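Ras-associated and pleckstrin homology domains-containing protein 1 (Homo sapiens, PDB 4GN1) mediates localized membrane signals, binds RAC1 through its Ras-associating and PH domains, targets EVL and VASP to the leading edge and is implicated in regulating lamellipodial dynamics. Local coordinates at residues K18-D23 and R29-N34; S54-E59 and I217-C222; Y101-K106 and E117-E122; C123-S128 and Q243-Y248; L154-G159 and R172-F177. All blocks are in the same frame, centred on the assembly; numbering follows the deposited sequence. Where two conformers were deposited one is given.

Contact 1. Residues K18-D23 and R29-N34; sequences KTMMVD and RQVLDN
M20 and N34 meet because CG of M20 stands between its own backbone N and carbonyl carbon (chi1 75°), which sends the thioether off strand 17-23 toward helix 28-39. A nearly eclipsed last torsion (chi3 -11°) then folds the methyl back on the chain, and CE of M20 comes to 3.6 Å from CB of N34. The two side chains lie at about a right angle, and it is CB, not the amide, that lies nearest the methyl. SD of M20 is looser, 4.4 Å from CG1 of V31. Deeper in, branch meets branch: CG1 of V22 and CG2 of V31 are 3.7 Å apart, each the branch lying beside its backbone N. The strand and helix axes run nearly antiparallel, at 156°, with a closest approach of 9.7 Å. The contact joins an edge strand, 17-23, to helix 28-39 of the ubiquitin-like RA fold, and the backbone of M20 and V22 pairs with I8 and L6 of strand 5-11. The touching surface is carbon and sulfur: V22 and V31 are buried and the M20-N34 pair is partly exposed. With no polar pairing between the two segments, their cohesion rests on burial and the fit of apolar shapes.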
# COMPACT_ATOMS: atom_id res chain seq x y z
N LYS A 18 5.27 -23.19 2.39
CA LYS A 18 5.24 -23.82 3.71
C LYS A 18 3.88 -23.59 4.33
O LYS A 18 3.26 -22.56 4.09
CB LYS A 18 6.33 -23.24 4.63
CG LYS A 18 7.68 -23.94 4.47
CD LYS A 18 8.83 -23.12 5.04
CE LYS A 18 10.20 -23.71 4.71
NZ LYS A 18 11.29 -22.75 5.07
N THR A 19 3.40 -24.55 5.12
CA THR A 19 2.18 -24.28 5.88
C THR A 19 2.54 -23.84 7.27
O THR A 19 3.63 -24.10 7.74
CB THR A 19 1.25 -25.50 5.98
OG1 THR A 19 1.98 -26.61 6.53
CG2 THR A 19 0.67 -25.83 4.63
N MET A 20 1.61 -23.16 7.92
CA MET A 20 1.81 -22.81 9.31
C MET A 20 0.48 -22.44 9.92
O MET A 20 -0.40 -21.90 9.23
CB MET A 20 2.82 -21.66 9.43
CG MET A 20 2.30 -20.28 9.06
SD MET A 20 3.22 -19.01 9.94
CE MET A 20 4.18 -19.92 11.17
N MET A 21 0.32 -22.74 11.19
CA MET A 21 -0.92 -22.44 11.87
C MET A 21 -0.95 -21.00 12.38
O MET A 21 -0.00 -20.53 12.98
CB MET A 21 -1.14 -23.44 13.01
CG MET A 21 -2.53 -23.38 13.62
SD MET A 21 -2.71 -24.54 14.97
CE MET A 21 -1.63 -23.80 16.21
N VAL A 22 -2.05 -20.30 12.14
CA VAL A 22 -2.30 -18.98 12.71
C VAL A 22 -3.61 -19.07 13.51
O VAL A 22 -4.35 -20.03 13.35
CB VAL A 22 -2.42 -17.90 11.61
CG1 VAL A 22 -1.15 -17.84 10.78
CG2 VAL A 22 -3.63 -18.16 10.72
N ASP A 23 -3.90 -18.11 14.38
CA ASP A 23 -5.19 -18.08 15.03
C ASP A 23 -5.90 -16.74 14.79
O ASP A 23 -5.29 -15.78 14.30
CB ASP A 23 -5.06 -18.38 16.53
CG ASP A 23 -4.47 -17.23 17.33
OD1 ASP A 23 -4.83 -16.05 17.10
OD2 ASP A 23 -3.62 -17.49 18.20
N ARG A 29 2.09 -8.96 12.16
CA ARG A 29 3.33 -8.87 12.94
C ARG A 29 3.59 -10.17 13.67
O ARG A 29 4.66 -10.75 13.53
CB ARG A 29 3.27 -7.68 13.94
CG ARG A 29 4.30 -7.69 15.07
CD ARG A 29 5.75 -7.89 14.58
NE ARG A 29 6.08 -7.02 13.45
CZ ARG A 29 7.00 -7.28 12.52
NH1 ARG A 29 7.70 -8.40 12.58
NH2 ARG A 29 7.23 -6.43 11.52
N GLN A 30 2.62 -10.64 14.43
CA GLN A 30 2.77 -11.92 15.12
C GLN A 30 3.02 -13.11 14.21
O GLN A 30 3.78 -13.99 14.55
CB GLN A 30 1.55 -12.20 15.99
CG GLN A 30 1.57 -11.42 17.29
CD GLN A 30 0.26 -11.48 18.02
OE1 GLN A 30 -0.78 -10.97 17.54
NE2 GLN A 30 0.28 -12.09 19.19
N VAL A 31 2.34 -13.13 13.06
CA VAL A 31 2.50 -14.18 12.07
C VAL A 31 3.88 -14.11 11.44
O VAL A 31 4.54 -15.13 11.32
CB VAL A 31 1.40 -14.06 10.99
CG1 VAL A 31 1.75 -14.85 9.74
CG2 VAL A 31 0.05 -14.45 11.59
N LEU A 32 4.32 -12.91 11.08
CA LEU A 32 5.69 -12.73 10.59
C LEU A 32 6.77 -13.13 11.60
O LEU A 32 7.78 -13.74 11.22
CB LEU A 32 5.91 -11.27 10.18
CG LEU A 32 5.28 -10.86 8.84
CD1 LEU A 32 5.36 -9.35 8.71
CD2 LEU A 32 5.95 -11.52 7.66
N ASP A 33 6.57 -12.81 12.88
CA ASP A 33 7.54 -13.23 13.89
C ASP A 33 7.71 -14.75 13.89
O ASP A 33 8.84 -15.28 14.04
CB ASP A 33 7.23 -12.66 15.27
CG ASP A 33 7.46 -11.15 15.34
OD1 ASP A 33 8.08 -10.55 14.47
OD2 ASP A 33 7.01 -10.52 16.29
N ASN A 34 6.60 -15.45 13.68
CA ASN A 34 6.63 -16.91 13.55
C ASN A 34 7.30 -17.36 12.26
O ASN A 34 8.15 -18.24 12.29
CB ASN A 34 5.23 -17.51 13.69
CG ASN A 34 4.73 -17.47 15.11
OD1 ASN A 34 5.51 -17.28 16.04
ND2 ASN A 34 3.43 -17.61 15.29

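Contact 2. Residues S54-E59 and I217-C222; sequences SELQME and IKYLCC
L56 and I217 face each other across backbones that stay well apart, CA of L56 lying 9.7 Å from CA of I217; between CA of M58 and CA of Y219 the separation is 10.7 Å. Just before strand 58-61, Q57 takes a left-handed conformation (phi 50°, psi 54°) as part of a G1 beta bulge opposite the end of strand 47-53. The CB atoms of L56 and M58, on either side of it, both point toward 217-222. Side chains bridge the gap. L56 and I217 reach toward each other tip to tip, CD1 of I217 meeting CD1 of L56 at 3.6 Å and its CD2 at 3.7 Å, so one methyl touches both branches of the fork. The tyrosine crosses L56 at about a right angle and brings OH of Y219 to 3.8 Å from CD2 of L56. CE of M58 approaches the same ring obliquely, 4.4 Å from CE1 of Y219, while V204 of strand 202-206 touches both M58 and I217. The contact joins the RA domain to the PH domain. All four side chains are buried, so this part of the interdomain surface is held by apolar packing; polar ties such as L56 O with Y191 OH lie beside it.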
# COMPACT_ATOMS: atom_id res chain seq x y z
N SER A 54 -5.57 -12.52 -7.19
CA SER A 54 -5.25 -13.28 -8.38
C SER A 54 -6.08 -12.92 -9.61
O SER A 54 -5.55 -12.86 -10.71
CB SER A 54 -5.38 -14.77 -8.08
OG SER A 54 -4.69 -15.50 -9.06
N GLU A 55 -7.38 -12.68 -9.42
CA GLU A 55 -8.29 -12.23 -10.47
C GLU A 55 -7.92 -10.90 -11.10
O GLU A 55 -8.38 -10.58 -12.21
CB GLU A 55 -9.69 -12.09 -9.89
CG GLU A 55 -10.58 -13.29 -10.15
CD GLU A 55 -10.85 -13.46 -11.63
OE1 GLU A 55 -11.58 -12.63 -12.22
OE2 GLU A 55 -10.31 -14.42 -12.22
N LEU A 56 -7.10 -10.12 -10.39
CA LEU A 56 -6.88 -8.73 -10.72
C LEU A 56 -5.40 -8.42 -10.87
O LEU A 56 -5.04 -7.25 -11.08
CB LEU A 56 -7.46 -7.86 -9.62
CG LEU A 56 -8.99 -7.83 -9.49
CD1 LEU A 56 -9.42 -7.06 -8.24
CD2 LEU A 56 -9.66 -7.27 -10.75
N GLN A 57 -4.57 -9.44 -10.72
CA GLN A 57 -3.13 -9.34 -10.98
C GLN A 57 -2.48 -8.14 -10.25
O GLN A 57 -1.81 -7.30 -10.85
CB GLN A 57 -2.86 -9.34 -12.49
CG GLN A 57 -1.54 -9.96 -12.92
CD GLN A 57 -1.34 -9.95 -14.43
OE1 GLN A 57 -1.95 -10.73 -15.15
NE2 GLN A 57 -0.48 -9.05 -14.91
N MET A 58 -2.69 -8.06 -8.95
CA MET A 58 -2.10 -6.99 -8.17
C MET A 58 -1.69 -7.52 -6.79
O MET A 58 -1.97 -8.67 -6.45
CB MET A 58 -3.09 -5.81 -8.06
CG MET A 58 -4.38 -6.20 -7.38
SD MET A 58 -5.60 -4.89 -7.24
CE MET A 58 -6.37 -5.00 -8.85
N GLU A 59 -1.04 -6.70 -5.97
CA GLU A 59 -0.59 -7.22 -4.69
C GLU A 59 -0.41 -6.11 -3.68
O GLU A 59 -0.15 -4.97 -4.05
CB GLU A 59 0.73 -7.97 -4.86
CG GLU A 59 1.88 -7.05 -5.22
CD GLU A 59 3.24 -7.73 -5.20
OE1 GLU A 59 3.31 -8.95 -5.53
OE2 GLU A 59 4.23 -7.00 -4.88
N ILE A 217 -13.26 -0.61 -8.84
CA ILE A 217 -11.83 -0.68 -8.69
C ILE A 217 -11.28 0.53 -9.45
O ILE A 217 -11.67 0.77 -10.58
CB ILE A 217 -11.28 -1.99 -9.30
CG1 ILE A 217 -11.97 -3.22 -8.64
CG2 ILE A 217 -9.79 -2.05 -9.13
CD1 ILE A 217 -11.71 -4.56 -9.30
N LYS A 218 -10.40 1.29 -8.80
CA LYS A 218 -9.75 2.45 -9.42
C LYS A 218 -8.30 2.12 -9.79
O LYS A 218 -7.54 1.61 -8.95
CB LYS A 218 -9.78 3.62 -8.46
CG LYS A 218 -11.17 4.07 -8.07
CD LYS A 218 -11.89 4.61 -9.29
CE LYS A 218 -13.24 5.22 -8.95
NZ LYS A 218 -14.07 5.28 -10.18
N TYR A 219 -7.93 2.42 -11.03
CA TYR A 219 -6.58 2.15 -11.53
C TYR A 219 -5.82 3.42 -11.85
O TYR A 219 -6.29 4.24 -12.63
CB TYR A 219 -6.64 1.30 -12.77
CG TYR A 219 -7.31 -0.03 -12.58
CD1 TYR A 219 -6.56 -1.16 -12.43
CD2 TYR A 219 -8.70 -0.15 -12.59
CE1 TYR A 219 -7.16 -2.40 -12.28
CE2 TYR A 219 -9.32 -1.38 -12.44
CZ TYR A 219 -8.54 -2.50 -12.28
OH TYR A 219 -9.09 -3.74 -12.12
N LEU A 220 -4.63 3.57 -11.27
CA LEU A 220 -3.82 4.76 -11.48
C LEU A 220 -2.43 4.40 -11.99
O LEU A 220 -1.85 3.39 -11.57
CB LEU A 220 -3.71 5.56 -10.18
CG LEU A 220 -5.02 6.12 -9.64
CD1 LEU A 220 -4.86 6.67 -8.22
CD2 LEU A 220 -5.56 7.17 -10.58
N CYS A 221 -1.91 5.21 -12.90
CA CYS A 221 -0.58 4.99 -13.48
C CYS A 221 0.29 6.23 -13.30
O CYS A 221 -0.15 7.35 -13.57
CB CYS A 221 -0.67 4.64 -14.96
SG CYS A 221 0.92 4.27 -15.73
N CYS A 222 1.52 6.02 -12.84
CA CYS A 222 2.40 7.12 -12.53
C CYS A 222 3.48 7.23 -13.58
O CYS A 222 3.79 6.25 -14.27
CB CYS A 222 3.01 6.91 -11.16
SG CYS A 222 1.78 6.74 -9.85

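Contact 3. Residues Y101-K106 and E117-E122; sequences YLLGKK and EVLLEE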
# COMPACT_ATOMS: atom_id res chain seq x y z
N TYR A 101 9.56 11.80 1.66
CA TYR A 101 8.12 11.63 1.45
C TYR A 101 7.32 12.74 2.07
O TYR A 101 6.33 13.18 1.47
CB TYR A 101 7.65 10.28 1.98
CG TYR A 101 8.39 9.13 1.35
CD1 TYR A 101 9.66 8.76 1.82
CD2 TYR A 101 7.83 8.42 0.28
CE1 TYR A 101 10.35 7.72 1.24
CE2 TYR A 101 8.52 7.37 -0.30
CZ TYR A 101 9.77 7.02 0.19
OH TYR A 101 10.48 5.99 -0.38
N LEU A 102 7.76 13.19 3.26
CA LEU A 102 7.01 14.15 4.10
C LEU A 102 7.36 15.61 3.81
O LEU A 102 6.68 16.54 4.28
CB LEU A 102 7.19 13.83 5.57
CG LEU A 102 6.99 12.37 6.00
CD1 LEU A 102 7.33 12.21 7.47
CD2 LEU A 102 5.58 11.87 5.71
N LEU A 103 8.44 15.82 3.06
CA LEU A 103 8.67 17.05 2.33
C LEU A 103 8.82 16.50 0.94
O LEU A 103 9.44 15.42 0.74
CB LEU A 103 9.97 17.73 2.73
CG LEU A 103 10.57 17.33 4.07
CD1 LEU A 103 12.08 17.41 4.00
CD2 LEU A 103 9.99 18.17 5.20
N GLY A 104 8.23 17.20 -0.02
CA GLY A 104 8.21 16.72 -1.38
C GLY A 104 7.86 17.88 -2.26
O GLY A 104 6.72 18.33 -2.23
N LYS A 105 8.83 18.40 -3.02
CA LYS A 105 10.23 17.91 -3.06
C LYS A 105 10.42 16.48 -3.50
O LYS A 105 10.87 15.60 -2.73
CB LYS A 105 11.00 18.24 -1.76
CG LYS A 105 12.04 19.33 -1.94
CD LYS A 105 11.50 20.58 -2.65
CE LYS A 105 10.58 21.42 -1.75
NZ LYS A 105 11.30 21.88 -0.52
N LYS A 106 10.06 16.24 -4.76
CA LYS A 106 10.34 14.98 -5.43
C LYS A 106 11.85 14.74 -5.33
O LYS A 106 12.30 13.59 -5.19
CB LYS A 106 9.88 15.03 -6.89
CG LYS A 106 9.72 13.66 -7.54
CD LYS A 106 8.60 13.67 -8.57
CE LYS A 106 8.53 12.34 -9.31
NZ LYS A 106 9.52 12.26 -10.42
N GLU A 117 13.91 11.46 13.09
CA GLU A 117 13.13 11.22 14.31
C GLU A 117 12.18 12.40 14.60
O GLU A 117 10.97 12.21 14.72
CB GLU A 117 14.09 11.02 15.49
CG GLU A 117 13.73 9.85 16.39
CD GLU A 117 14.42 9.90 17.76
OE1 GLU A 117 15.36 10.72 17.98
OE2 GLU A 117 14.00 9.11 18.65
N VAL A 118 12.73 13.61 14.68
CA VAL A 118 11.93 14.80 14.90
C VAL A 118 10.83 14.91 13.85
O VAL A 118 9.66 15.16 14.17
CB VAL A 118 12.80 16.10 14.93
CG1 VAL A 118 11.93 17.35 14.83
CG2 VAL A 118 13.66 16.15 16.19
N LEU A 119 11.20 14.72 12.59
CA LEU A 119 10.26 14.89 11.49
C LEU A 119 9.06 13.92 11.56
O LEU A 119 7.94 14.28 11.18
CB LEU A 119 11.01 14.75 10.17
CG LEU A 119 10.27 14.90 8.84
CD1 LEU A 119 9.75 16.33 8.71
CD2 LEU A 119 11.18 14.53 7.69
N LEU A 120 9.28 12.69 12.03
CA LEU A 120 8.19 11.70 12.13
C LEU A 120 7.33 12.02 13.34
O LEU A 120 6.11 11.87 13.29
CB LEU A 120 8.71 10.25 12.21
CG LEU A 120 9.65 9.78 11.10
CD1 LEU A 120 10.46 8.58 11.55
CD2 LEU A 120 8.89 9.51 9.82
N GLU A 121 7.97 12.46 14.41
CA GLU A 121 7.22 12.93 15.58
C GLU A 121 6.26 14.05 15.19
O GLU A 121 5.07 13.95 15.47
CB GLU A 121 8.16 13.36 16.69
CG GLU A 121 8.61 12.17 17.51
CD GLU A 121 9.89 12.43 18.26
OE1 GLU A 121 10.29 13.60 18.35
OE2 GLU A 121 10.50 11.45 18.75
N GLU A 122 6.77 15.08 14.51
CA GLU A 122 5.95 16.19 14.04
C GLU A 122 4.76 15.76 13.18
O GLU A 122 3.67 16.32 13.30
CB GLU A 122 6.80 17.22 13.26
CG GLU A 122 7.79 18.03 14.11
CD GLU A 122 8.58 19.08 13.32
OE1 GLU A 122 8.67 18.97 12.08
OE2 GLU A 122 9.12 20.03 13.95
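L102 and L103 pack against L119 and L120 between strand 83-87 of the RA fold and strand 135-141 of the PH fold in this RA-PH tandem, where the chain doubles back: an irregular segment, 101-106, lies against one side of helix 113-124. The tight side is built round L102, which is buried, has two helix partners and points its CB toward the helix. Its CD1 reaches 3.9 Å from CD2 of L120, the two leucines crossing at about a right angle, and CD1 of L102 also lies 4.2 Å from CG of L119. One methyl thus fits against two consecutive helix residues. L120 begins pointing past the loop, but its end turns toward L102. Further side chains close in here, I237 of helix 225-240 and L94 on L102, P98 and F95 on L120.

The other side differs in burial and number of partners more than in distance. L103 is exposed and meets one helix residue by a single branch; its chi1 is modelled at -20°, away from the staggered positions, which may reflect limited definition or a lattice contact. L119, partly exposed and with CB toward the loop, spans both zones, and M111 also touches it. Beyond L103 the loop leaves the helix; K105, which follows a cis peptide bond, is poorly ordered. L119 carries CG anti to its amide nitrogen (chi1 -179°), which points its fork at the loop, where CD1 of L119 stops 4.0 Å from CD2 of L103.

Contact 4. Residues C123-S128 and Q243-Y248; sequences CFCGSS and QLYMNY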
# COMPACT_ATOMS: atom_id res chain seq x y z
N CYS A 123 4.94 14.76 12.32
CA CYS A 123 3.90 14.33 11.37
C CYS A 123 2.89 13.39 12.01
O CYS A 123 1.69 13.49 11.77
CB CYS A 123 4.55 13.66 10.14
SG CYS A 123 3.57 12.42 9.23
N PHE A 124 3.39 12.46 12.82
CA PHE A 124 2.55 11.38 13.34
C PHE A 124 2.08 11.50 14.78
O PHE A 124 1.04 10.93 15.14
CB PHE A 124 3.28 10.04 13.18
CG PHE A 124 3.39 9.56 11.76
CD1 PHE A 124 2.28 8.99 11.10
CD2 PHE A 124 4.61 9.61 11.09
CE1 PHE A 124 2.39 8.52 9.80
CE2 PHE A 124 4.73 9.15 9.79
CZ PHE A 124 3.62 8.61 9.14
N CYS A 125 2.82 12.22 15.63
CA CYS A 125 2.58 12.13 17.07
C CYS A 125 1.81 13.28 17.72
O CYS A 125 1.61 13.29 18.93
CB CYS A 125 3.88 11.84 17.84
SG CYS A 125 4.65 10.27 17.37
N GLY A 126 1.37 14.25 16.92
CA GLY A 126 0.59 15.37 17.47
C GLY A 126 -0.77 14.83 17.88
O GLY A 126 -0.96 13.63 18.02
N SER A 127 -1.73 15.73 18.07
CA SER A 127 -3.10 15.28 18.36
C SER A 127 -3.68 14.59 17.12
O SER A 127 -4.47 13.65 17.24
CB SER A 127 -3.98 16.43 18.84
OG SER A 127 -3.82 17.57 18.02
N SER A 128 -3.27 15.05 15.94
CA SER A 128 -3.61 14.38 14.68
C SER A 128 -2.42 14.31 13.73
O SER A 128 -1.42 15.03 13.87
CB SER A 128 -4.80 15.07 14.01
OG SER A 128 -4.37 16.14 13.18
N GLN A 243 -0.85 4.85 13.48
CA GLN A 243 -0.71 3.41 13.54
C GLN A 243 0.45 2.87 12.68
O GLN A 243 1.13 1.92 13.09
CB GLN A 243 -2.05 2.76 13.15
CG GLN A 243 -2.05 1.23 13.15
CD GLN A 243 -1.88 0.63 14.53
OE1 GLN A 243 -0.79 0.22 14.89
NE2 GLN A 243 -2.94 0.59 15.29
N LEU A 244 0.70 3.48 11.50
CA LEU A 244 1.90 3.13 10.70
C LEU A 244 3.15 3.31 11.53
O LEU A 244 3.97 2.38 11.60
CB LEU A 244 2.04 3.96 9.42
CG LEU A 244 1.15 3.65 8.21
CD1 LEU A 244 1.56 4.52 7.02
CD2 LEU A 244 1.17 2.16 7.85
N TYR A 245 3.26 4.47 12.18
CA TYR A 245 4.40 4.79 13.05
C TYR A 245 4.58 3.81 14.18
O TYR A 245 5.69 3.38 14.46
CB TYR A 245 4.29 6.21 13.62
CG TYR A 245 5.55 6.71 14.36
CD1 TYR A 245 6.83 6.58 13.80
CD2 TYR A 245 5.44 7.35 15.60
CE1 TYR A 245 7.96 7.05 14.46
CE2 TYR A 245 6.57 7.83 16.26
CZ TYR A 245 7.82 7.69 15.69
OH TYR A 245 8.94 8.16 16.36
N MET A 246 3.48 3.45 14.82
CA MET A 246 3.52 2.43 15.85
C MET A 246 3.99 1.08 15.30
O MET A 246 4.70 0.34 16.01
CB MET A 246 2.16 2.30 16.52
CG MET A 246 1.67 3.61 17.13
SD MET A 246 0.06 3.41 17.91
CE MET A 246 0.41 2.12 19.12
N ASN A 247 3.61 0.76 14.06
CA ASN A 247 4.08 -0.49 13.46
C ASN A 247 5.58 -0.49 13.32
O ASN A 247 6.25 -1.46 13.66
CB ASN A 247 3.42 -0.76 12.11
CG ASN A 247 1.95 -1.05 12.23
OD1 ASN A 247 1.42 -1.22 13.33
ND2 ASN A 247 1.27 -1.12 11.10
N TYR A 248 6.09 0.64 12.82
CA TYR A 248 7.52 0.80 12.58
C TYR A 248 8.31 0.71 13.90
O TYR A 248 9.24 -0.09 14.01
CB TYR A 248 7.78 2.12 11.82
CG TYR A 248 9.24 2.49 11.67
CD1 TYR A 248 10.07 1.78 10.82
CD2 TYR A 248 9.78 3.57 12.38
CE1 TYR A 248 11.41 2.11 10.69
CE2 TYR A 248 11.12 3.92 12.25
CZ TYR A 248 11.92 3.18 11.41
OH TYR A 248 13.24 3.50 11.28
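Y245 packs against F124 and C125 and can be traced outward atom by atom. Its CB lies over one face of the phenylalanine ring, 3.9 Å from CG of F124, and CB of Y245 is almost as near to CB of F124 at 4.0 Å. CG of Y245 is still 4.2 Å from CB of F124. With CG trans to the backbone nitrogen (chi1 -171°), the tyrosine ring is carried on past the phenylalanine instead of over it: the planes are within 10° of parallel, yet the centroids of the F124 and Y245 rings are 5.9 Å apart and the rings barely overlap. Here the end of helix 113-124, between the RA and PH folds, packs against helix 242-251, where L244 touches E63 and A251 is touched by R29 of the RA domain. F95 packs on both F124 and Y245. Further out, the CD2-CE2 side of the ring meets sulfur: SG of C125 is 3.5 Å from CD2 of Y245 and a close 3.3 Å from CE2, a Cys sulfur-aromatic contact set obliquely, 65° off the ring normal. On the other flank CE1 of Y245 packs 4.0 Å from CB of L120. The tip reaches back along helix 113-124, OH of Y245 lying 4.2 Å from CG of E121.

Contact 5. Residues L154-G159 and R172-F177; sequences LLRASG and RDLVCF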
# COMPACT_ATOMS: atom_id res chain seq x y z
N LEU A 154 -5.15 15.24 -6.13
CA LEU A 154 -4.87 15.93 -4.89
C LEU A 154 -5.31 15.09 -3.68
O LEU A 154 -6.50 14.80 -3.50
CB LEU A 154 -5.55 17.30 -4.90
CG LEU A 154 -5.04 18.26 -3.82
CD1 LEU A 154 -4.88 19.68 -4.38
CD2 LEU A 154 -5.99 18.24 -2.63
N LEU A 155 -4.32 14.74 -2.86
CA LEU A 155 -4.55 13.99 -1.64
C LEU A 155 -4.75 14.93 -0.45
O LEU A 155 -3.85 15.70 -0.09
CB LEU A 155 -3.39 13.03 -1.36
CG LEU A 155 -3.41 12.23 -0.05
CD1 LEU A 155 -4.38 11.05 -0.13
CD2 LEU A 155 -2.01 11.79 0.35
N ARG A 156 -5.96 14.86 0.12
CA ARG A 156 -6.32 15.47 1.41
C ARG A 156 -6.48 14.36 2.45
O ARG A 156 -6.71 13.21 2.08
CB ARG A 156 -7.66 16.20 1.29
CG ARG A 156 -7.66 17.44 0.42
CD ARG A 156 -8.94 18.23 0.62
NE ARG A 156 -9.00 19.40 -0.26
CZ ARG A 156 -9.76 19.50 -1.35
NH1 ARG A 156 -10.54 18.50 -1.75
NH2 ARG A 156 -9.75 20.63 -2.07
N ALA A 157 -6.39 14.71 3.73
CA ALA A 157 -6.67 13.78 4.82
C ALA A 157 -8.07 13.18 4.66
O ALA A 157 -8.36 12.10 5.20
CB ALA A 157 -6.55 14.48 6.16
N SER A 158 -8.92 13.86 3.90
CA SER A 158 -10.30 13.41 3.67
C SER A 158 -10.51 12.49 2.43
O SER A 158 -11.66 12.16 2.11
CB SER A 158 -11.26 14.61 3.64
OG SER A 158 -10.85 15.56 2.67
N GLY A 159 -9.42 12.08 1.77
CA GLY A 159 -9.48 11.19 0.60
C GLY A 159 -8.78 11.73 -0.63
O GLY A 159 -8.09 12.74 -0.59
N ARG A 172 -10.82 24.70 -8.06
CA ARG A 172 -12.26 24.83 -7.77
C ARG A 172 -13.08 23.61 -8.24
O ARG A 172 -14.14 23.31 -7.67
CB ARG A 172 -12.82 26.12 -8.36
CG ARG A 172 -13.05 26.14 -9.86
CD ARG A 172 -13.98 27.29 -10.18
NE ARG A 172 -13.98 27.76 -11.56
CZ ARG A 172 -12.93 28.22 -12.24
NH1 ARG A 172 -11.71 28.25 -11.69
NH2 ARG A 172 -13.08 28.64 -13.49
N ASP A 173 -12.57 22.92 -9.27
CA ASP A 173 -13.21 21.75 -9.88
C ASP A 173 -12.69 20.41 -9.35
O ASP A 173 -12.74 19.40 -10.05
CB ASP A 173 -13.06 21.80 -11.41
CG ASP A 173 -14.16 22.61 -12.10
OD1 ASP A 173 -15.24 22.82 -11.50
OD2 ASP A 173 -13.93 23.02 -13.26
N LEU A 174 -12.18 20.41 -8.12
CA LEU A 174 -11.83 19.18 -7.40
C LEU A 174 -13.10 18.56 -6.84
O LEU A 174 -13.78 19.19 -6.03
CB LEU A 174 -10.82 19.44 -6.27
CG LEU A 174 -9.35 19.71 -6.68
CD1 LEU A 174 -8.60 20.38 -5.54
CD2 LEU A 174 -8.61 18.45 -7.15
N VAL A 175 -13.43 17.35 -7.30
CA VAL A 175 -14.55 16.54 -6.75
C VAL A 175 -13.99 15.27 -6.10
O VAL A 175 -12.88 14.84 -6.41
CB VAL A 175 -15.66 16.19 -7.80
CG1 VAL A 175 -16.18 17.44 -8.50
CG2 VAL A 175 -15.19 15.15 -8.83
N CYS A 176 -14.76 14.66 -5.19
CA CYS A 176 -14.31 13.42 -4.57
C CYS A 176 -14.02 12.39 -5.66
O CYS A 176 -14.86 12.15 -6.54
CB CYS A 176 -15.33 12.86 -3.57
SG CYS A 176 -14.80 11.32 -2.77
N PHE A 177 -12.81 11.83 -5.61
CA PHE A 177 -12.42 10.72 -6.45
C PHE A 177 -12.58 9.44 -5.65
O PHE A 177 -13.16 8.49 -6.15
CB PHE A 177 -10.98 10.88 -6.99
CG PHE A 177 -10.45 9.65 -7.69
CD1 PHE A 177 -10.83 9.36 -8.99
CD2 PHE A 177 -9.58 8.78 -7.03
CE1 PHE A 177 -10.34 8.23 -9.63
CE2 PHE A 177 -9.09 7.64 -7.65
CZ PHE A 177 -9.48 7.36 -8.95
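L154, R156 and L174 meet at the surface of the PH-domain beta structure, beside the tight hairpin that joins strand 148-156 to strand 159-162. Backbone bonds are internal to that hairpin and serve the contact only by setting the position of R156. A type I turn spans R156 to G159, and the end residues bond to each other both ways, R156 N to G159 O at 3.1 Å and G159 N to R156 O at 3.0 Å. Strand 175-178 pairs on the far side of 159-162, which explains why CA of L154 and CA of L174 remain 8.1 Å apart: the contact spans an intervening strand.

Apolar packing joins the two segments. L154 and L174 cross at about a right angle, with CD1 to CD1 at 4.0 Å and CD2 of L174 at the same distance from CB of L154. Y161, on the intervening strand 159-162, also touches L174; it is a site of phosphorylation by ABL1, unmodified here.

The remaining kind involves the guanidinium. R156 makes a cation-pi contact with Y161, and CD2 of L154 lies above one guanidinium face, toward its rim. With the chain extended from CG to NE (chi3 -177°), the arginine carries its end outward to L174, where NH2 of R156 approaches CD1 of L174 obliquely at 3.7 Å.

Overall arrangement
Contact 1 belongs to the RA domain and contact 5 to the PH domain; their centres are 38 Å apart, on opposite sides of the chain's centre. Contact 2 joins the two domains directly, between segments 158 residues apart in sequence. It touches contact 5 through F177, whose CZ lies 3.7 Å from CD of K218 and packs on L220 as well. Contacts 3 and 4 share helix 113-124, with centres 12 Å apart. They lie across the chain's centre from contact 2, each centre 28 Å from its centre, so the direct RA-PH contact and the packing of helix 113-124 lie apart. Contact 4 also comes within about 5 Å, nearest atoms, of contact 1 without touching it.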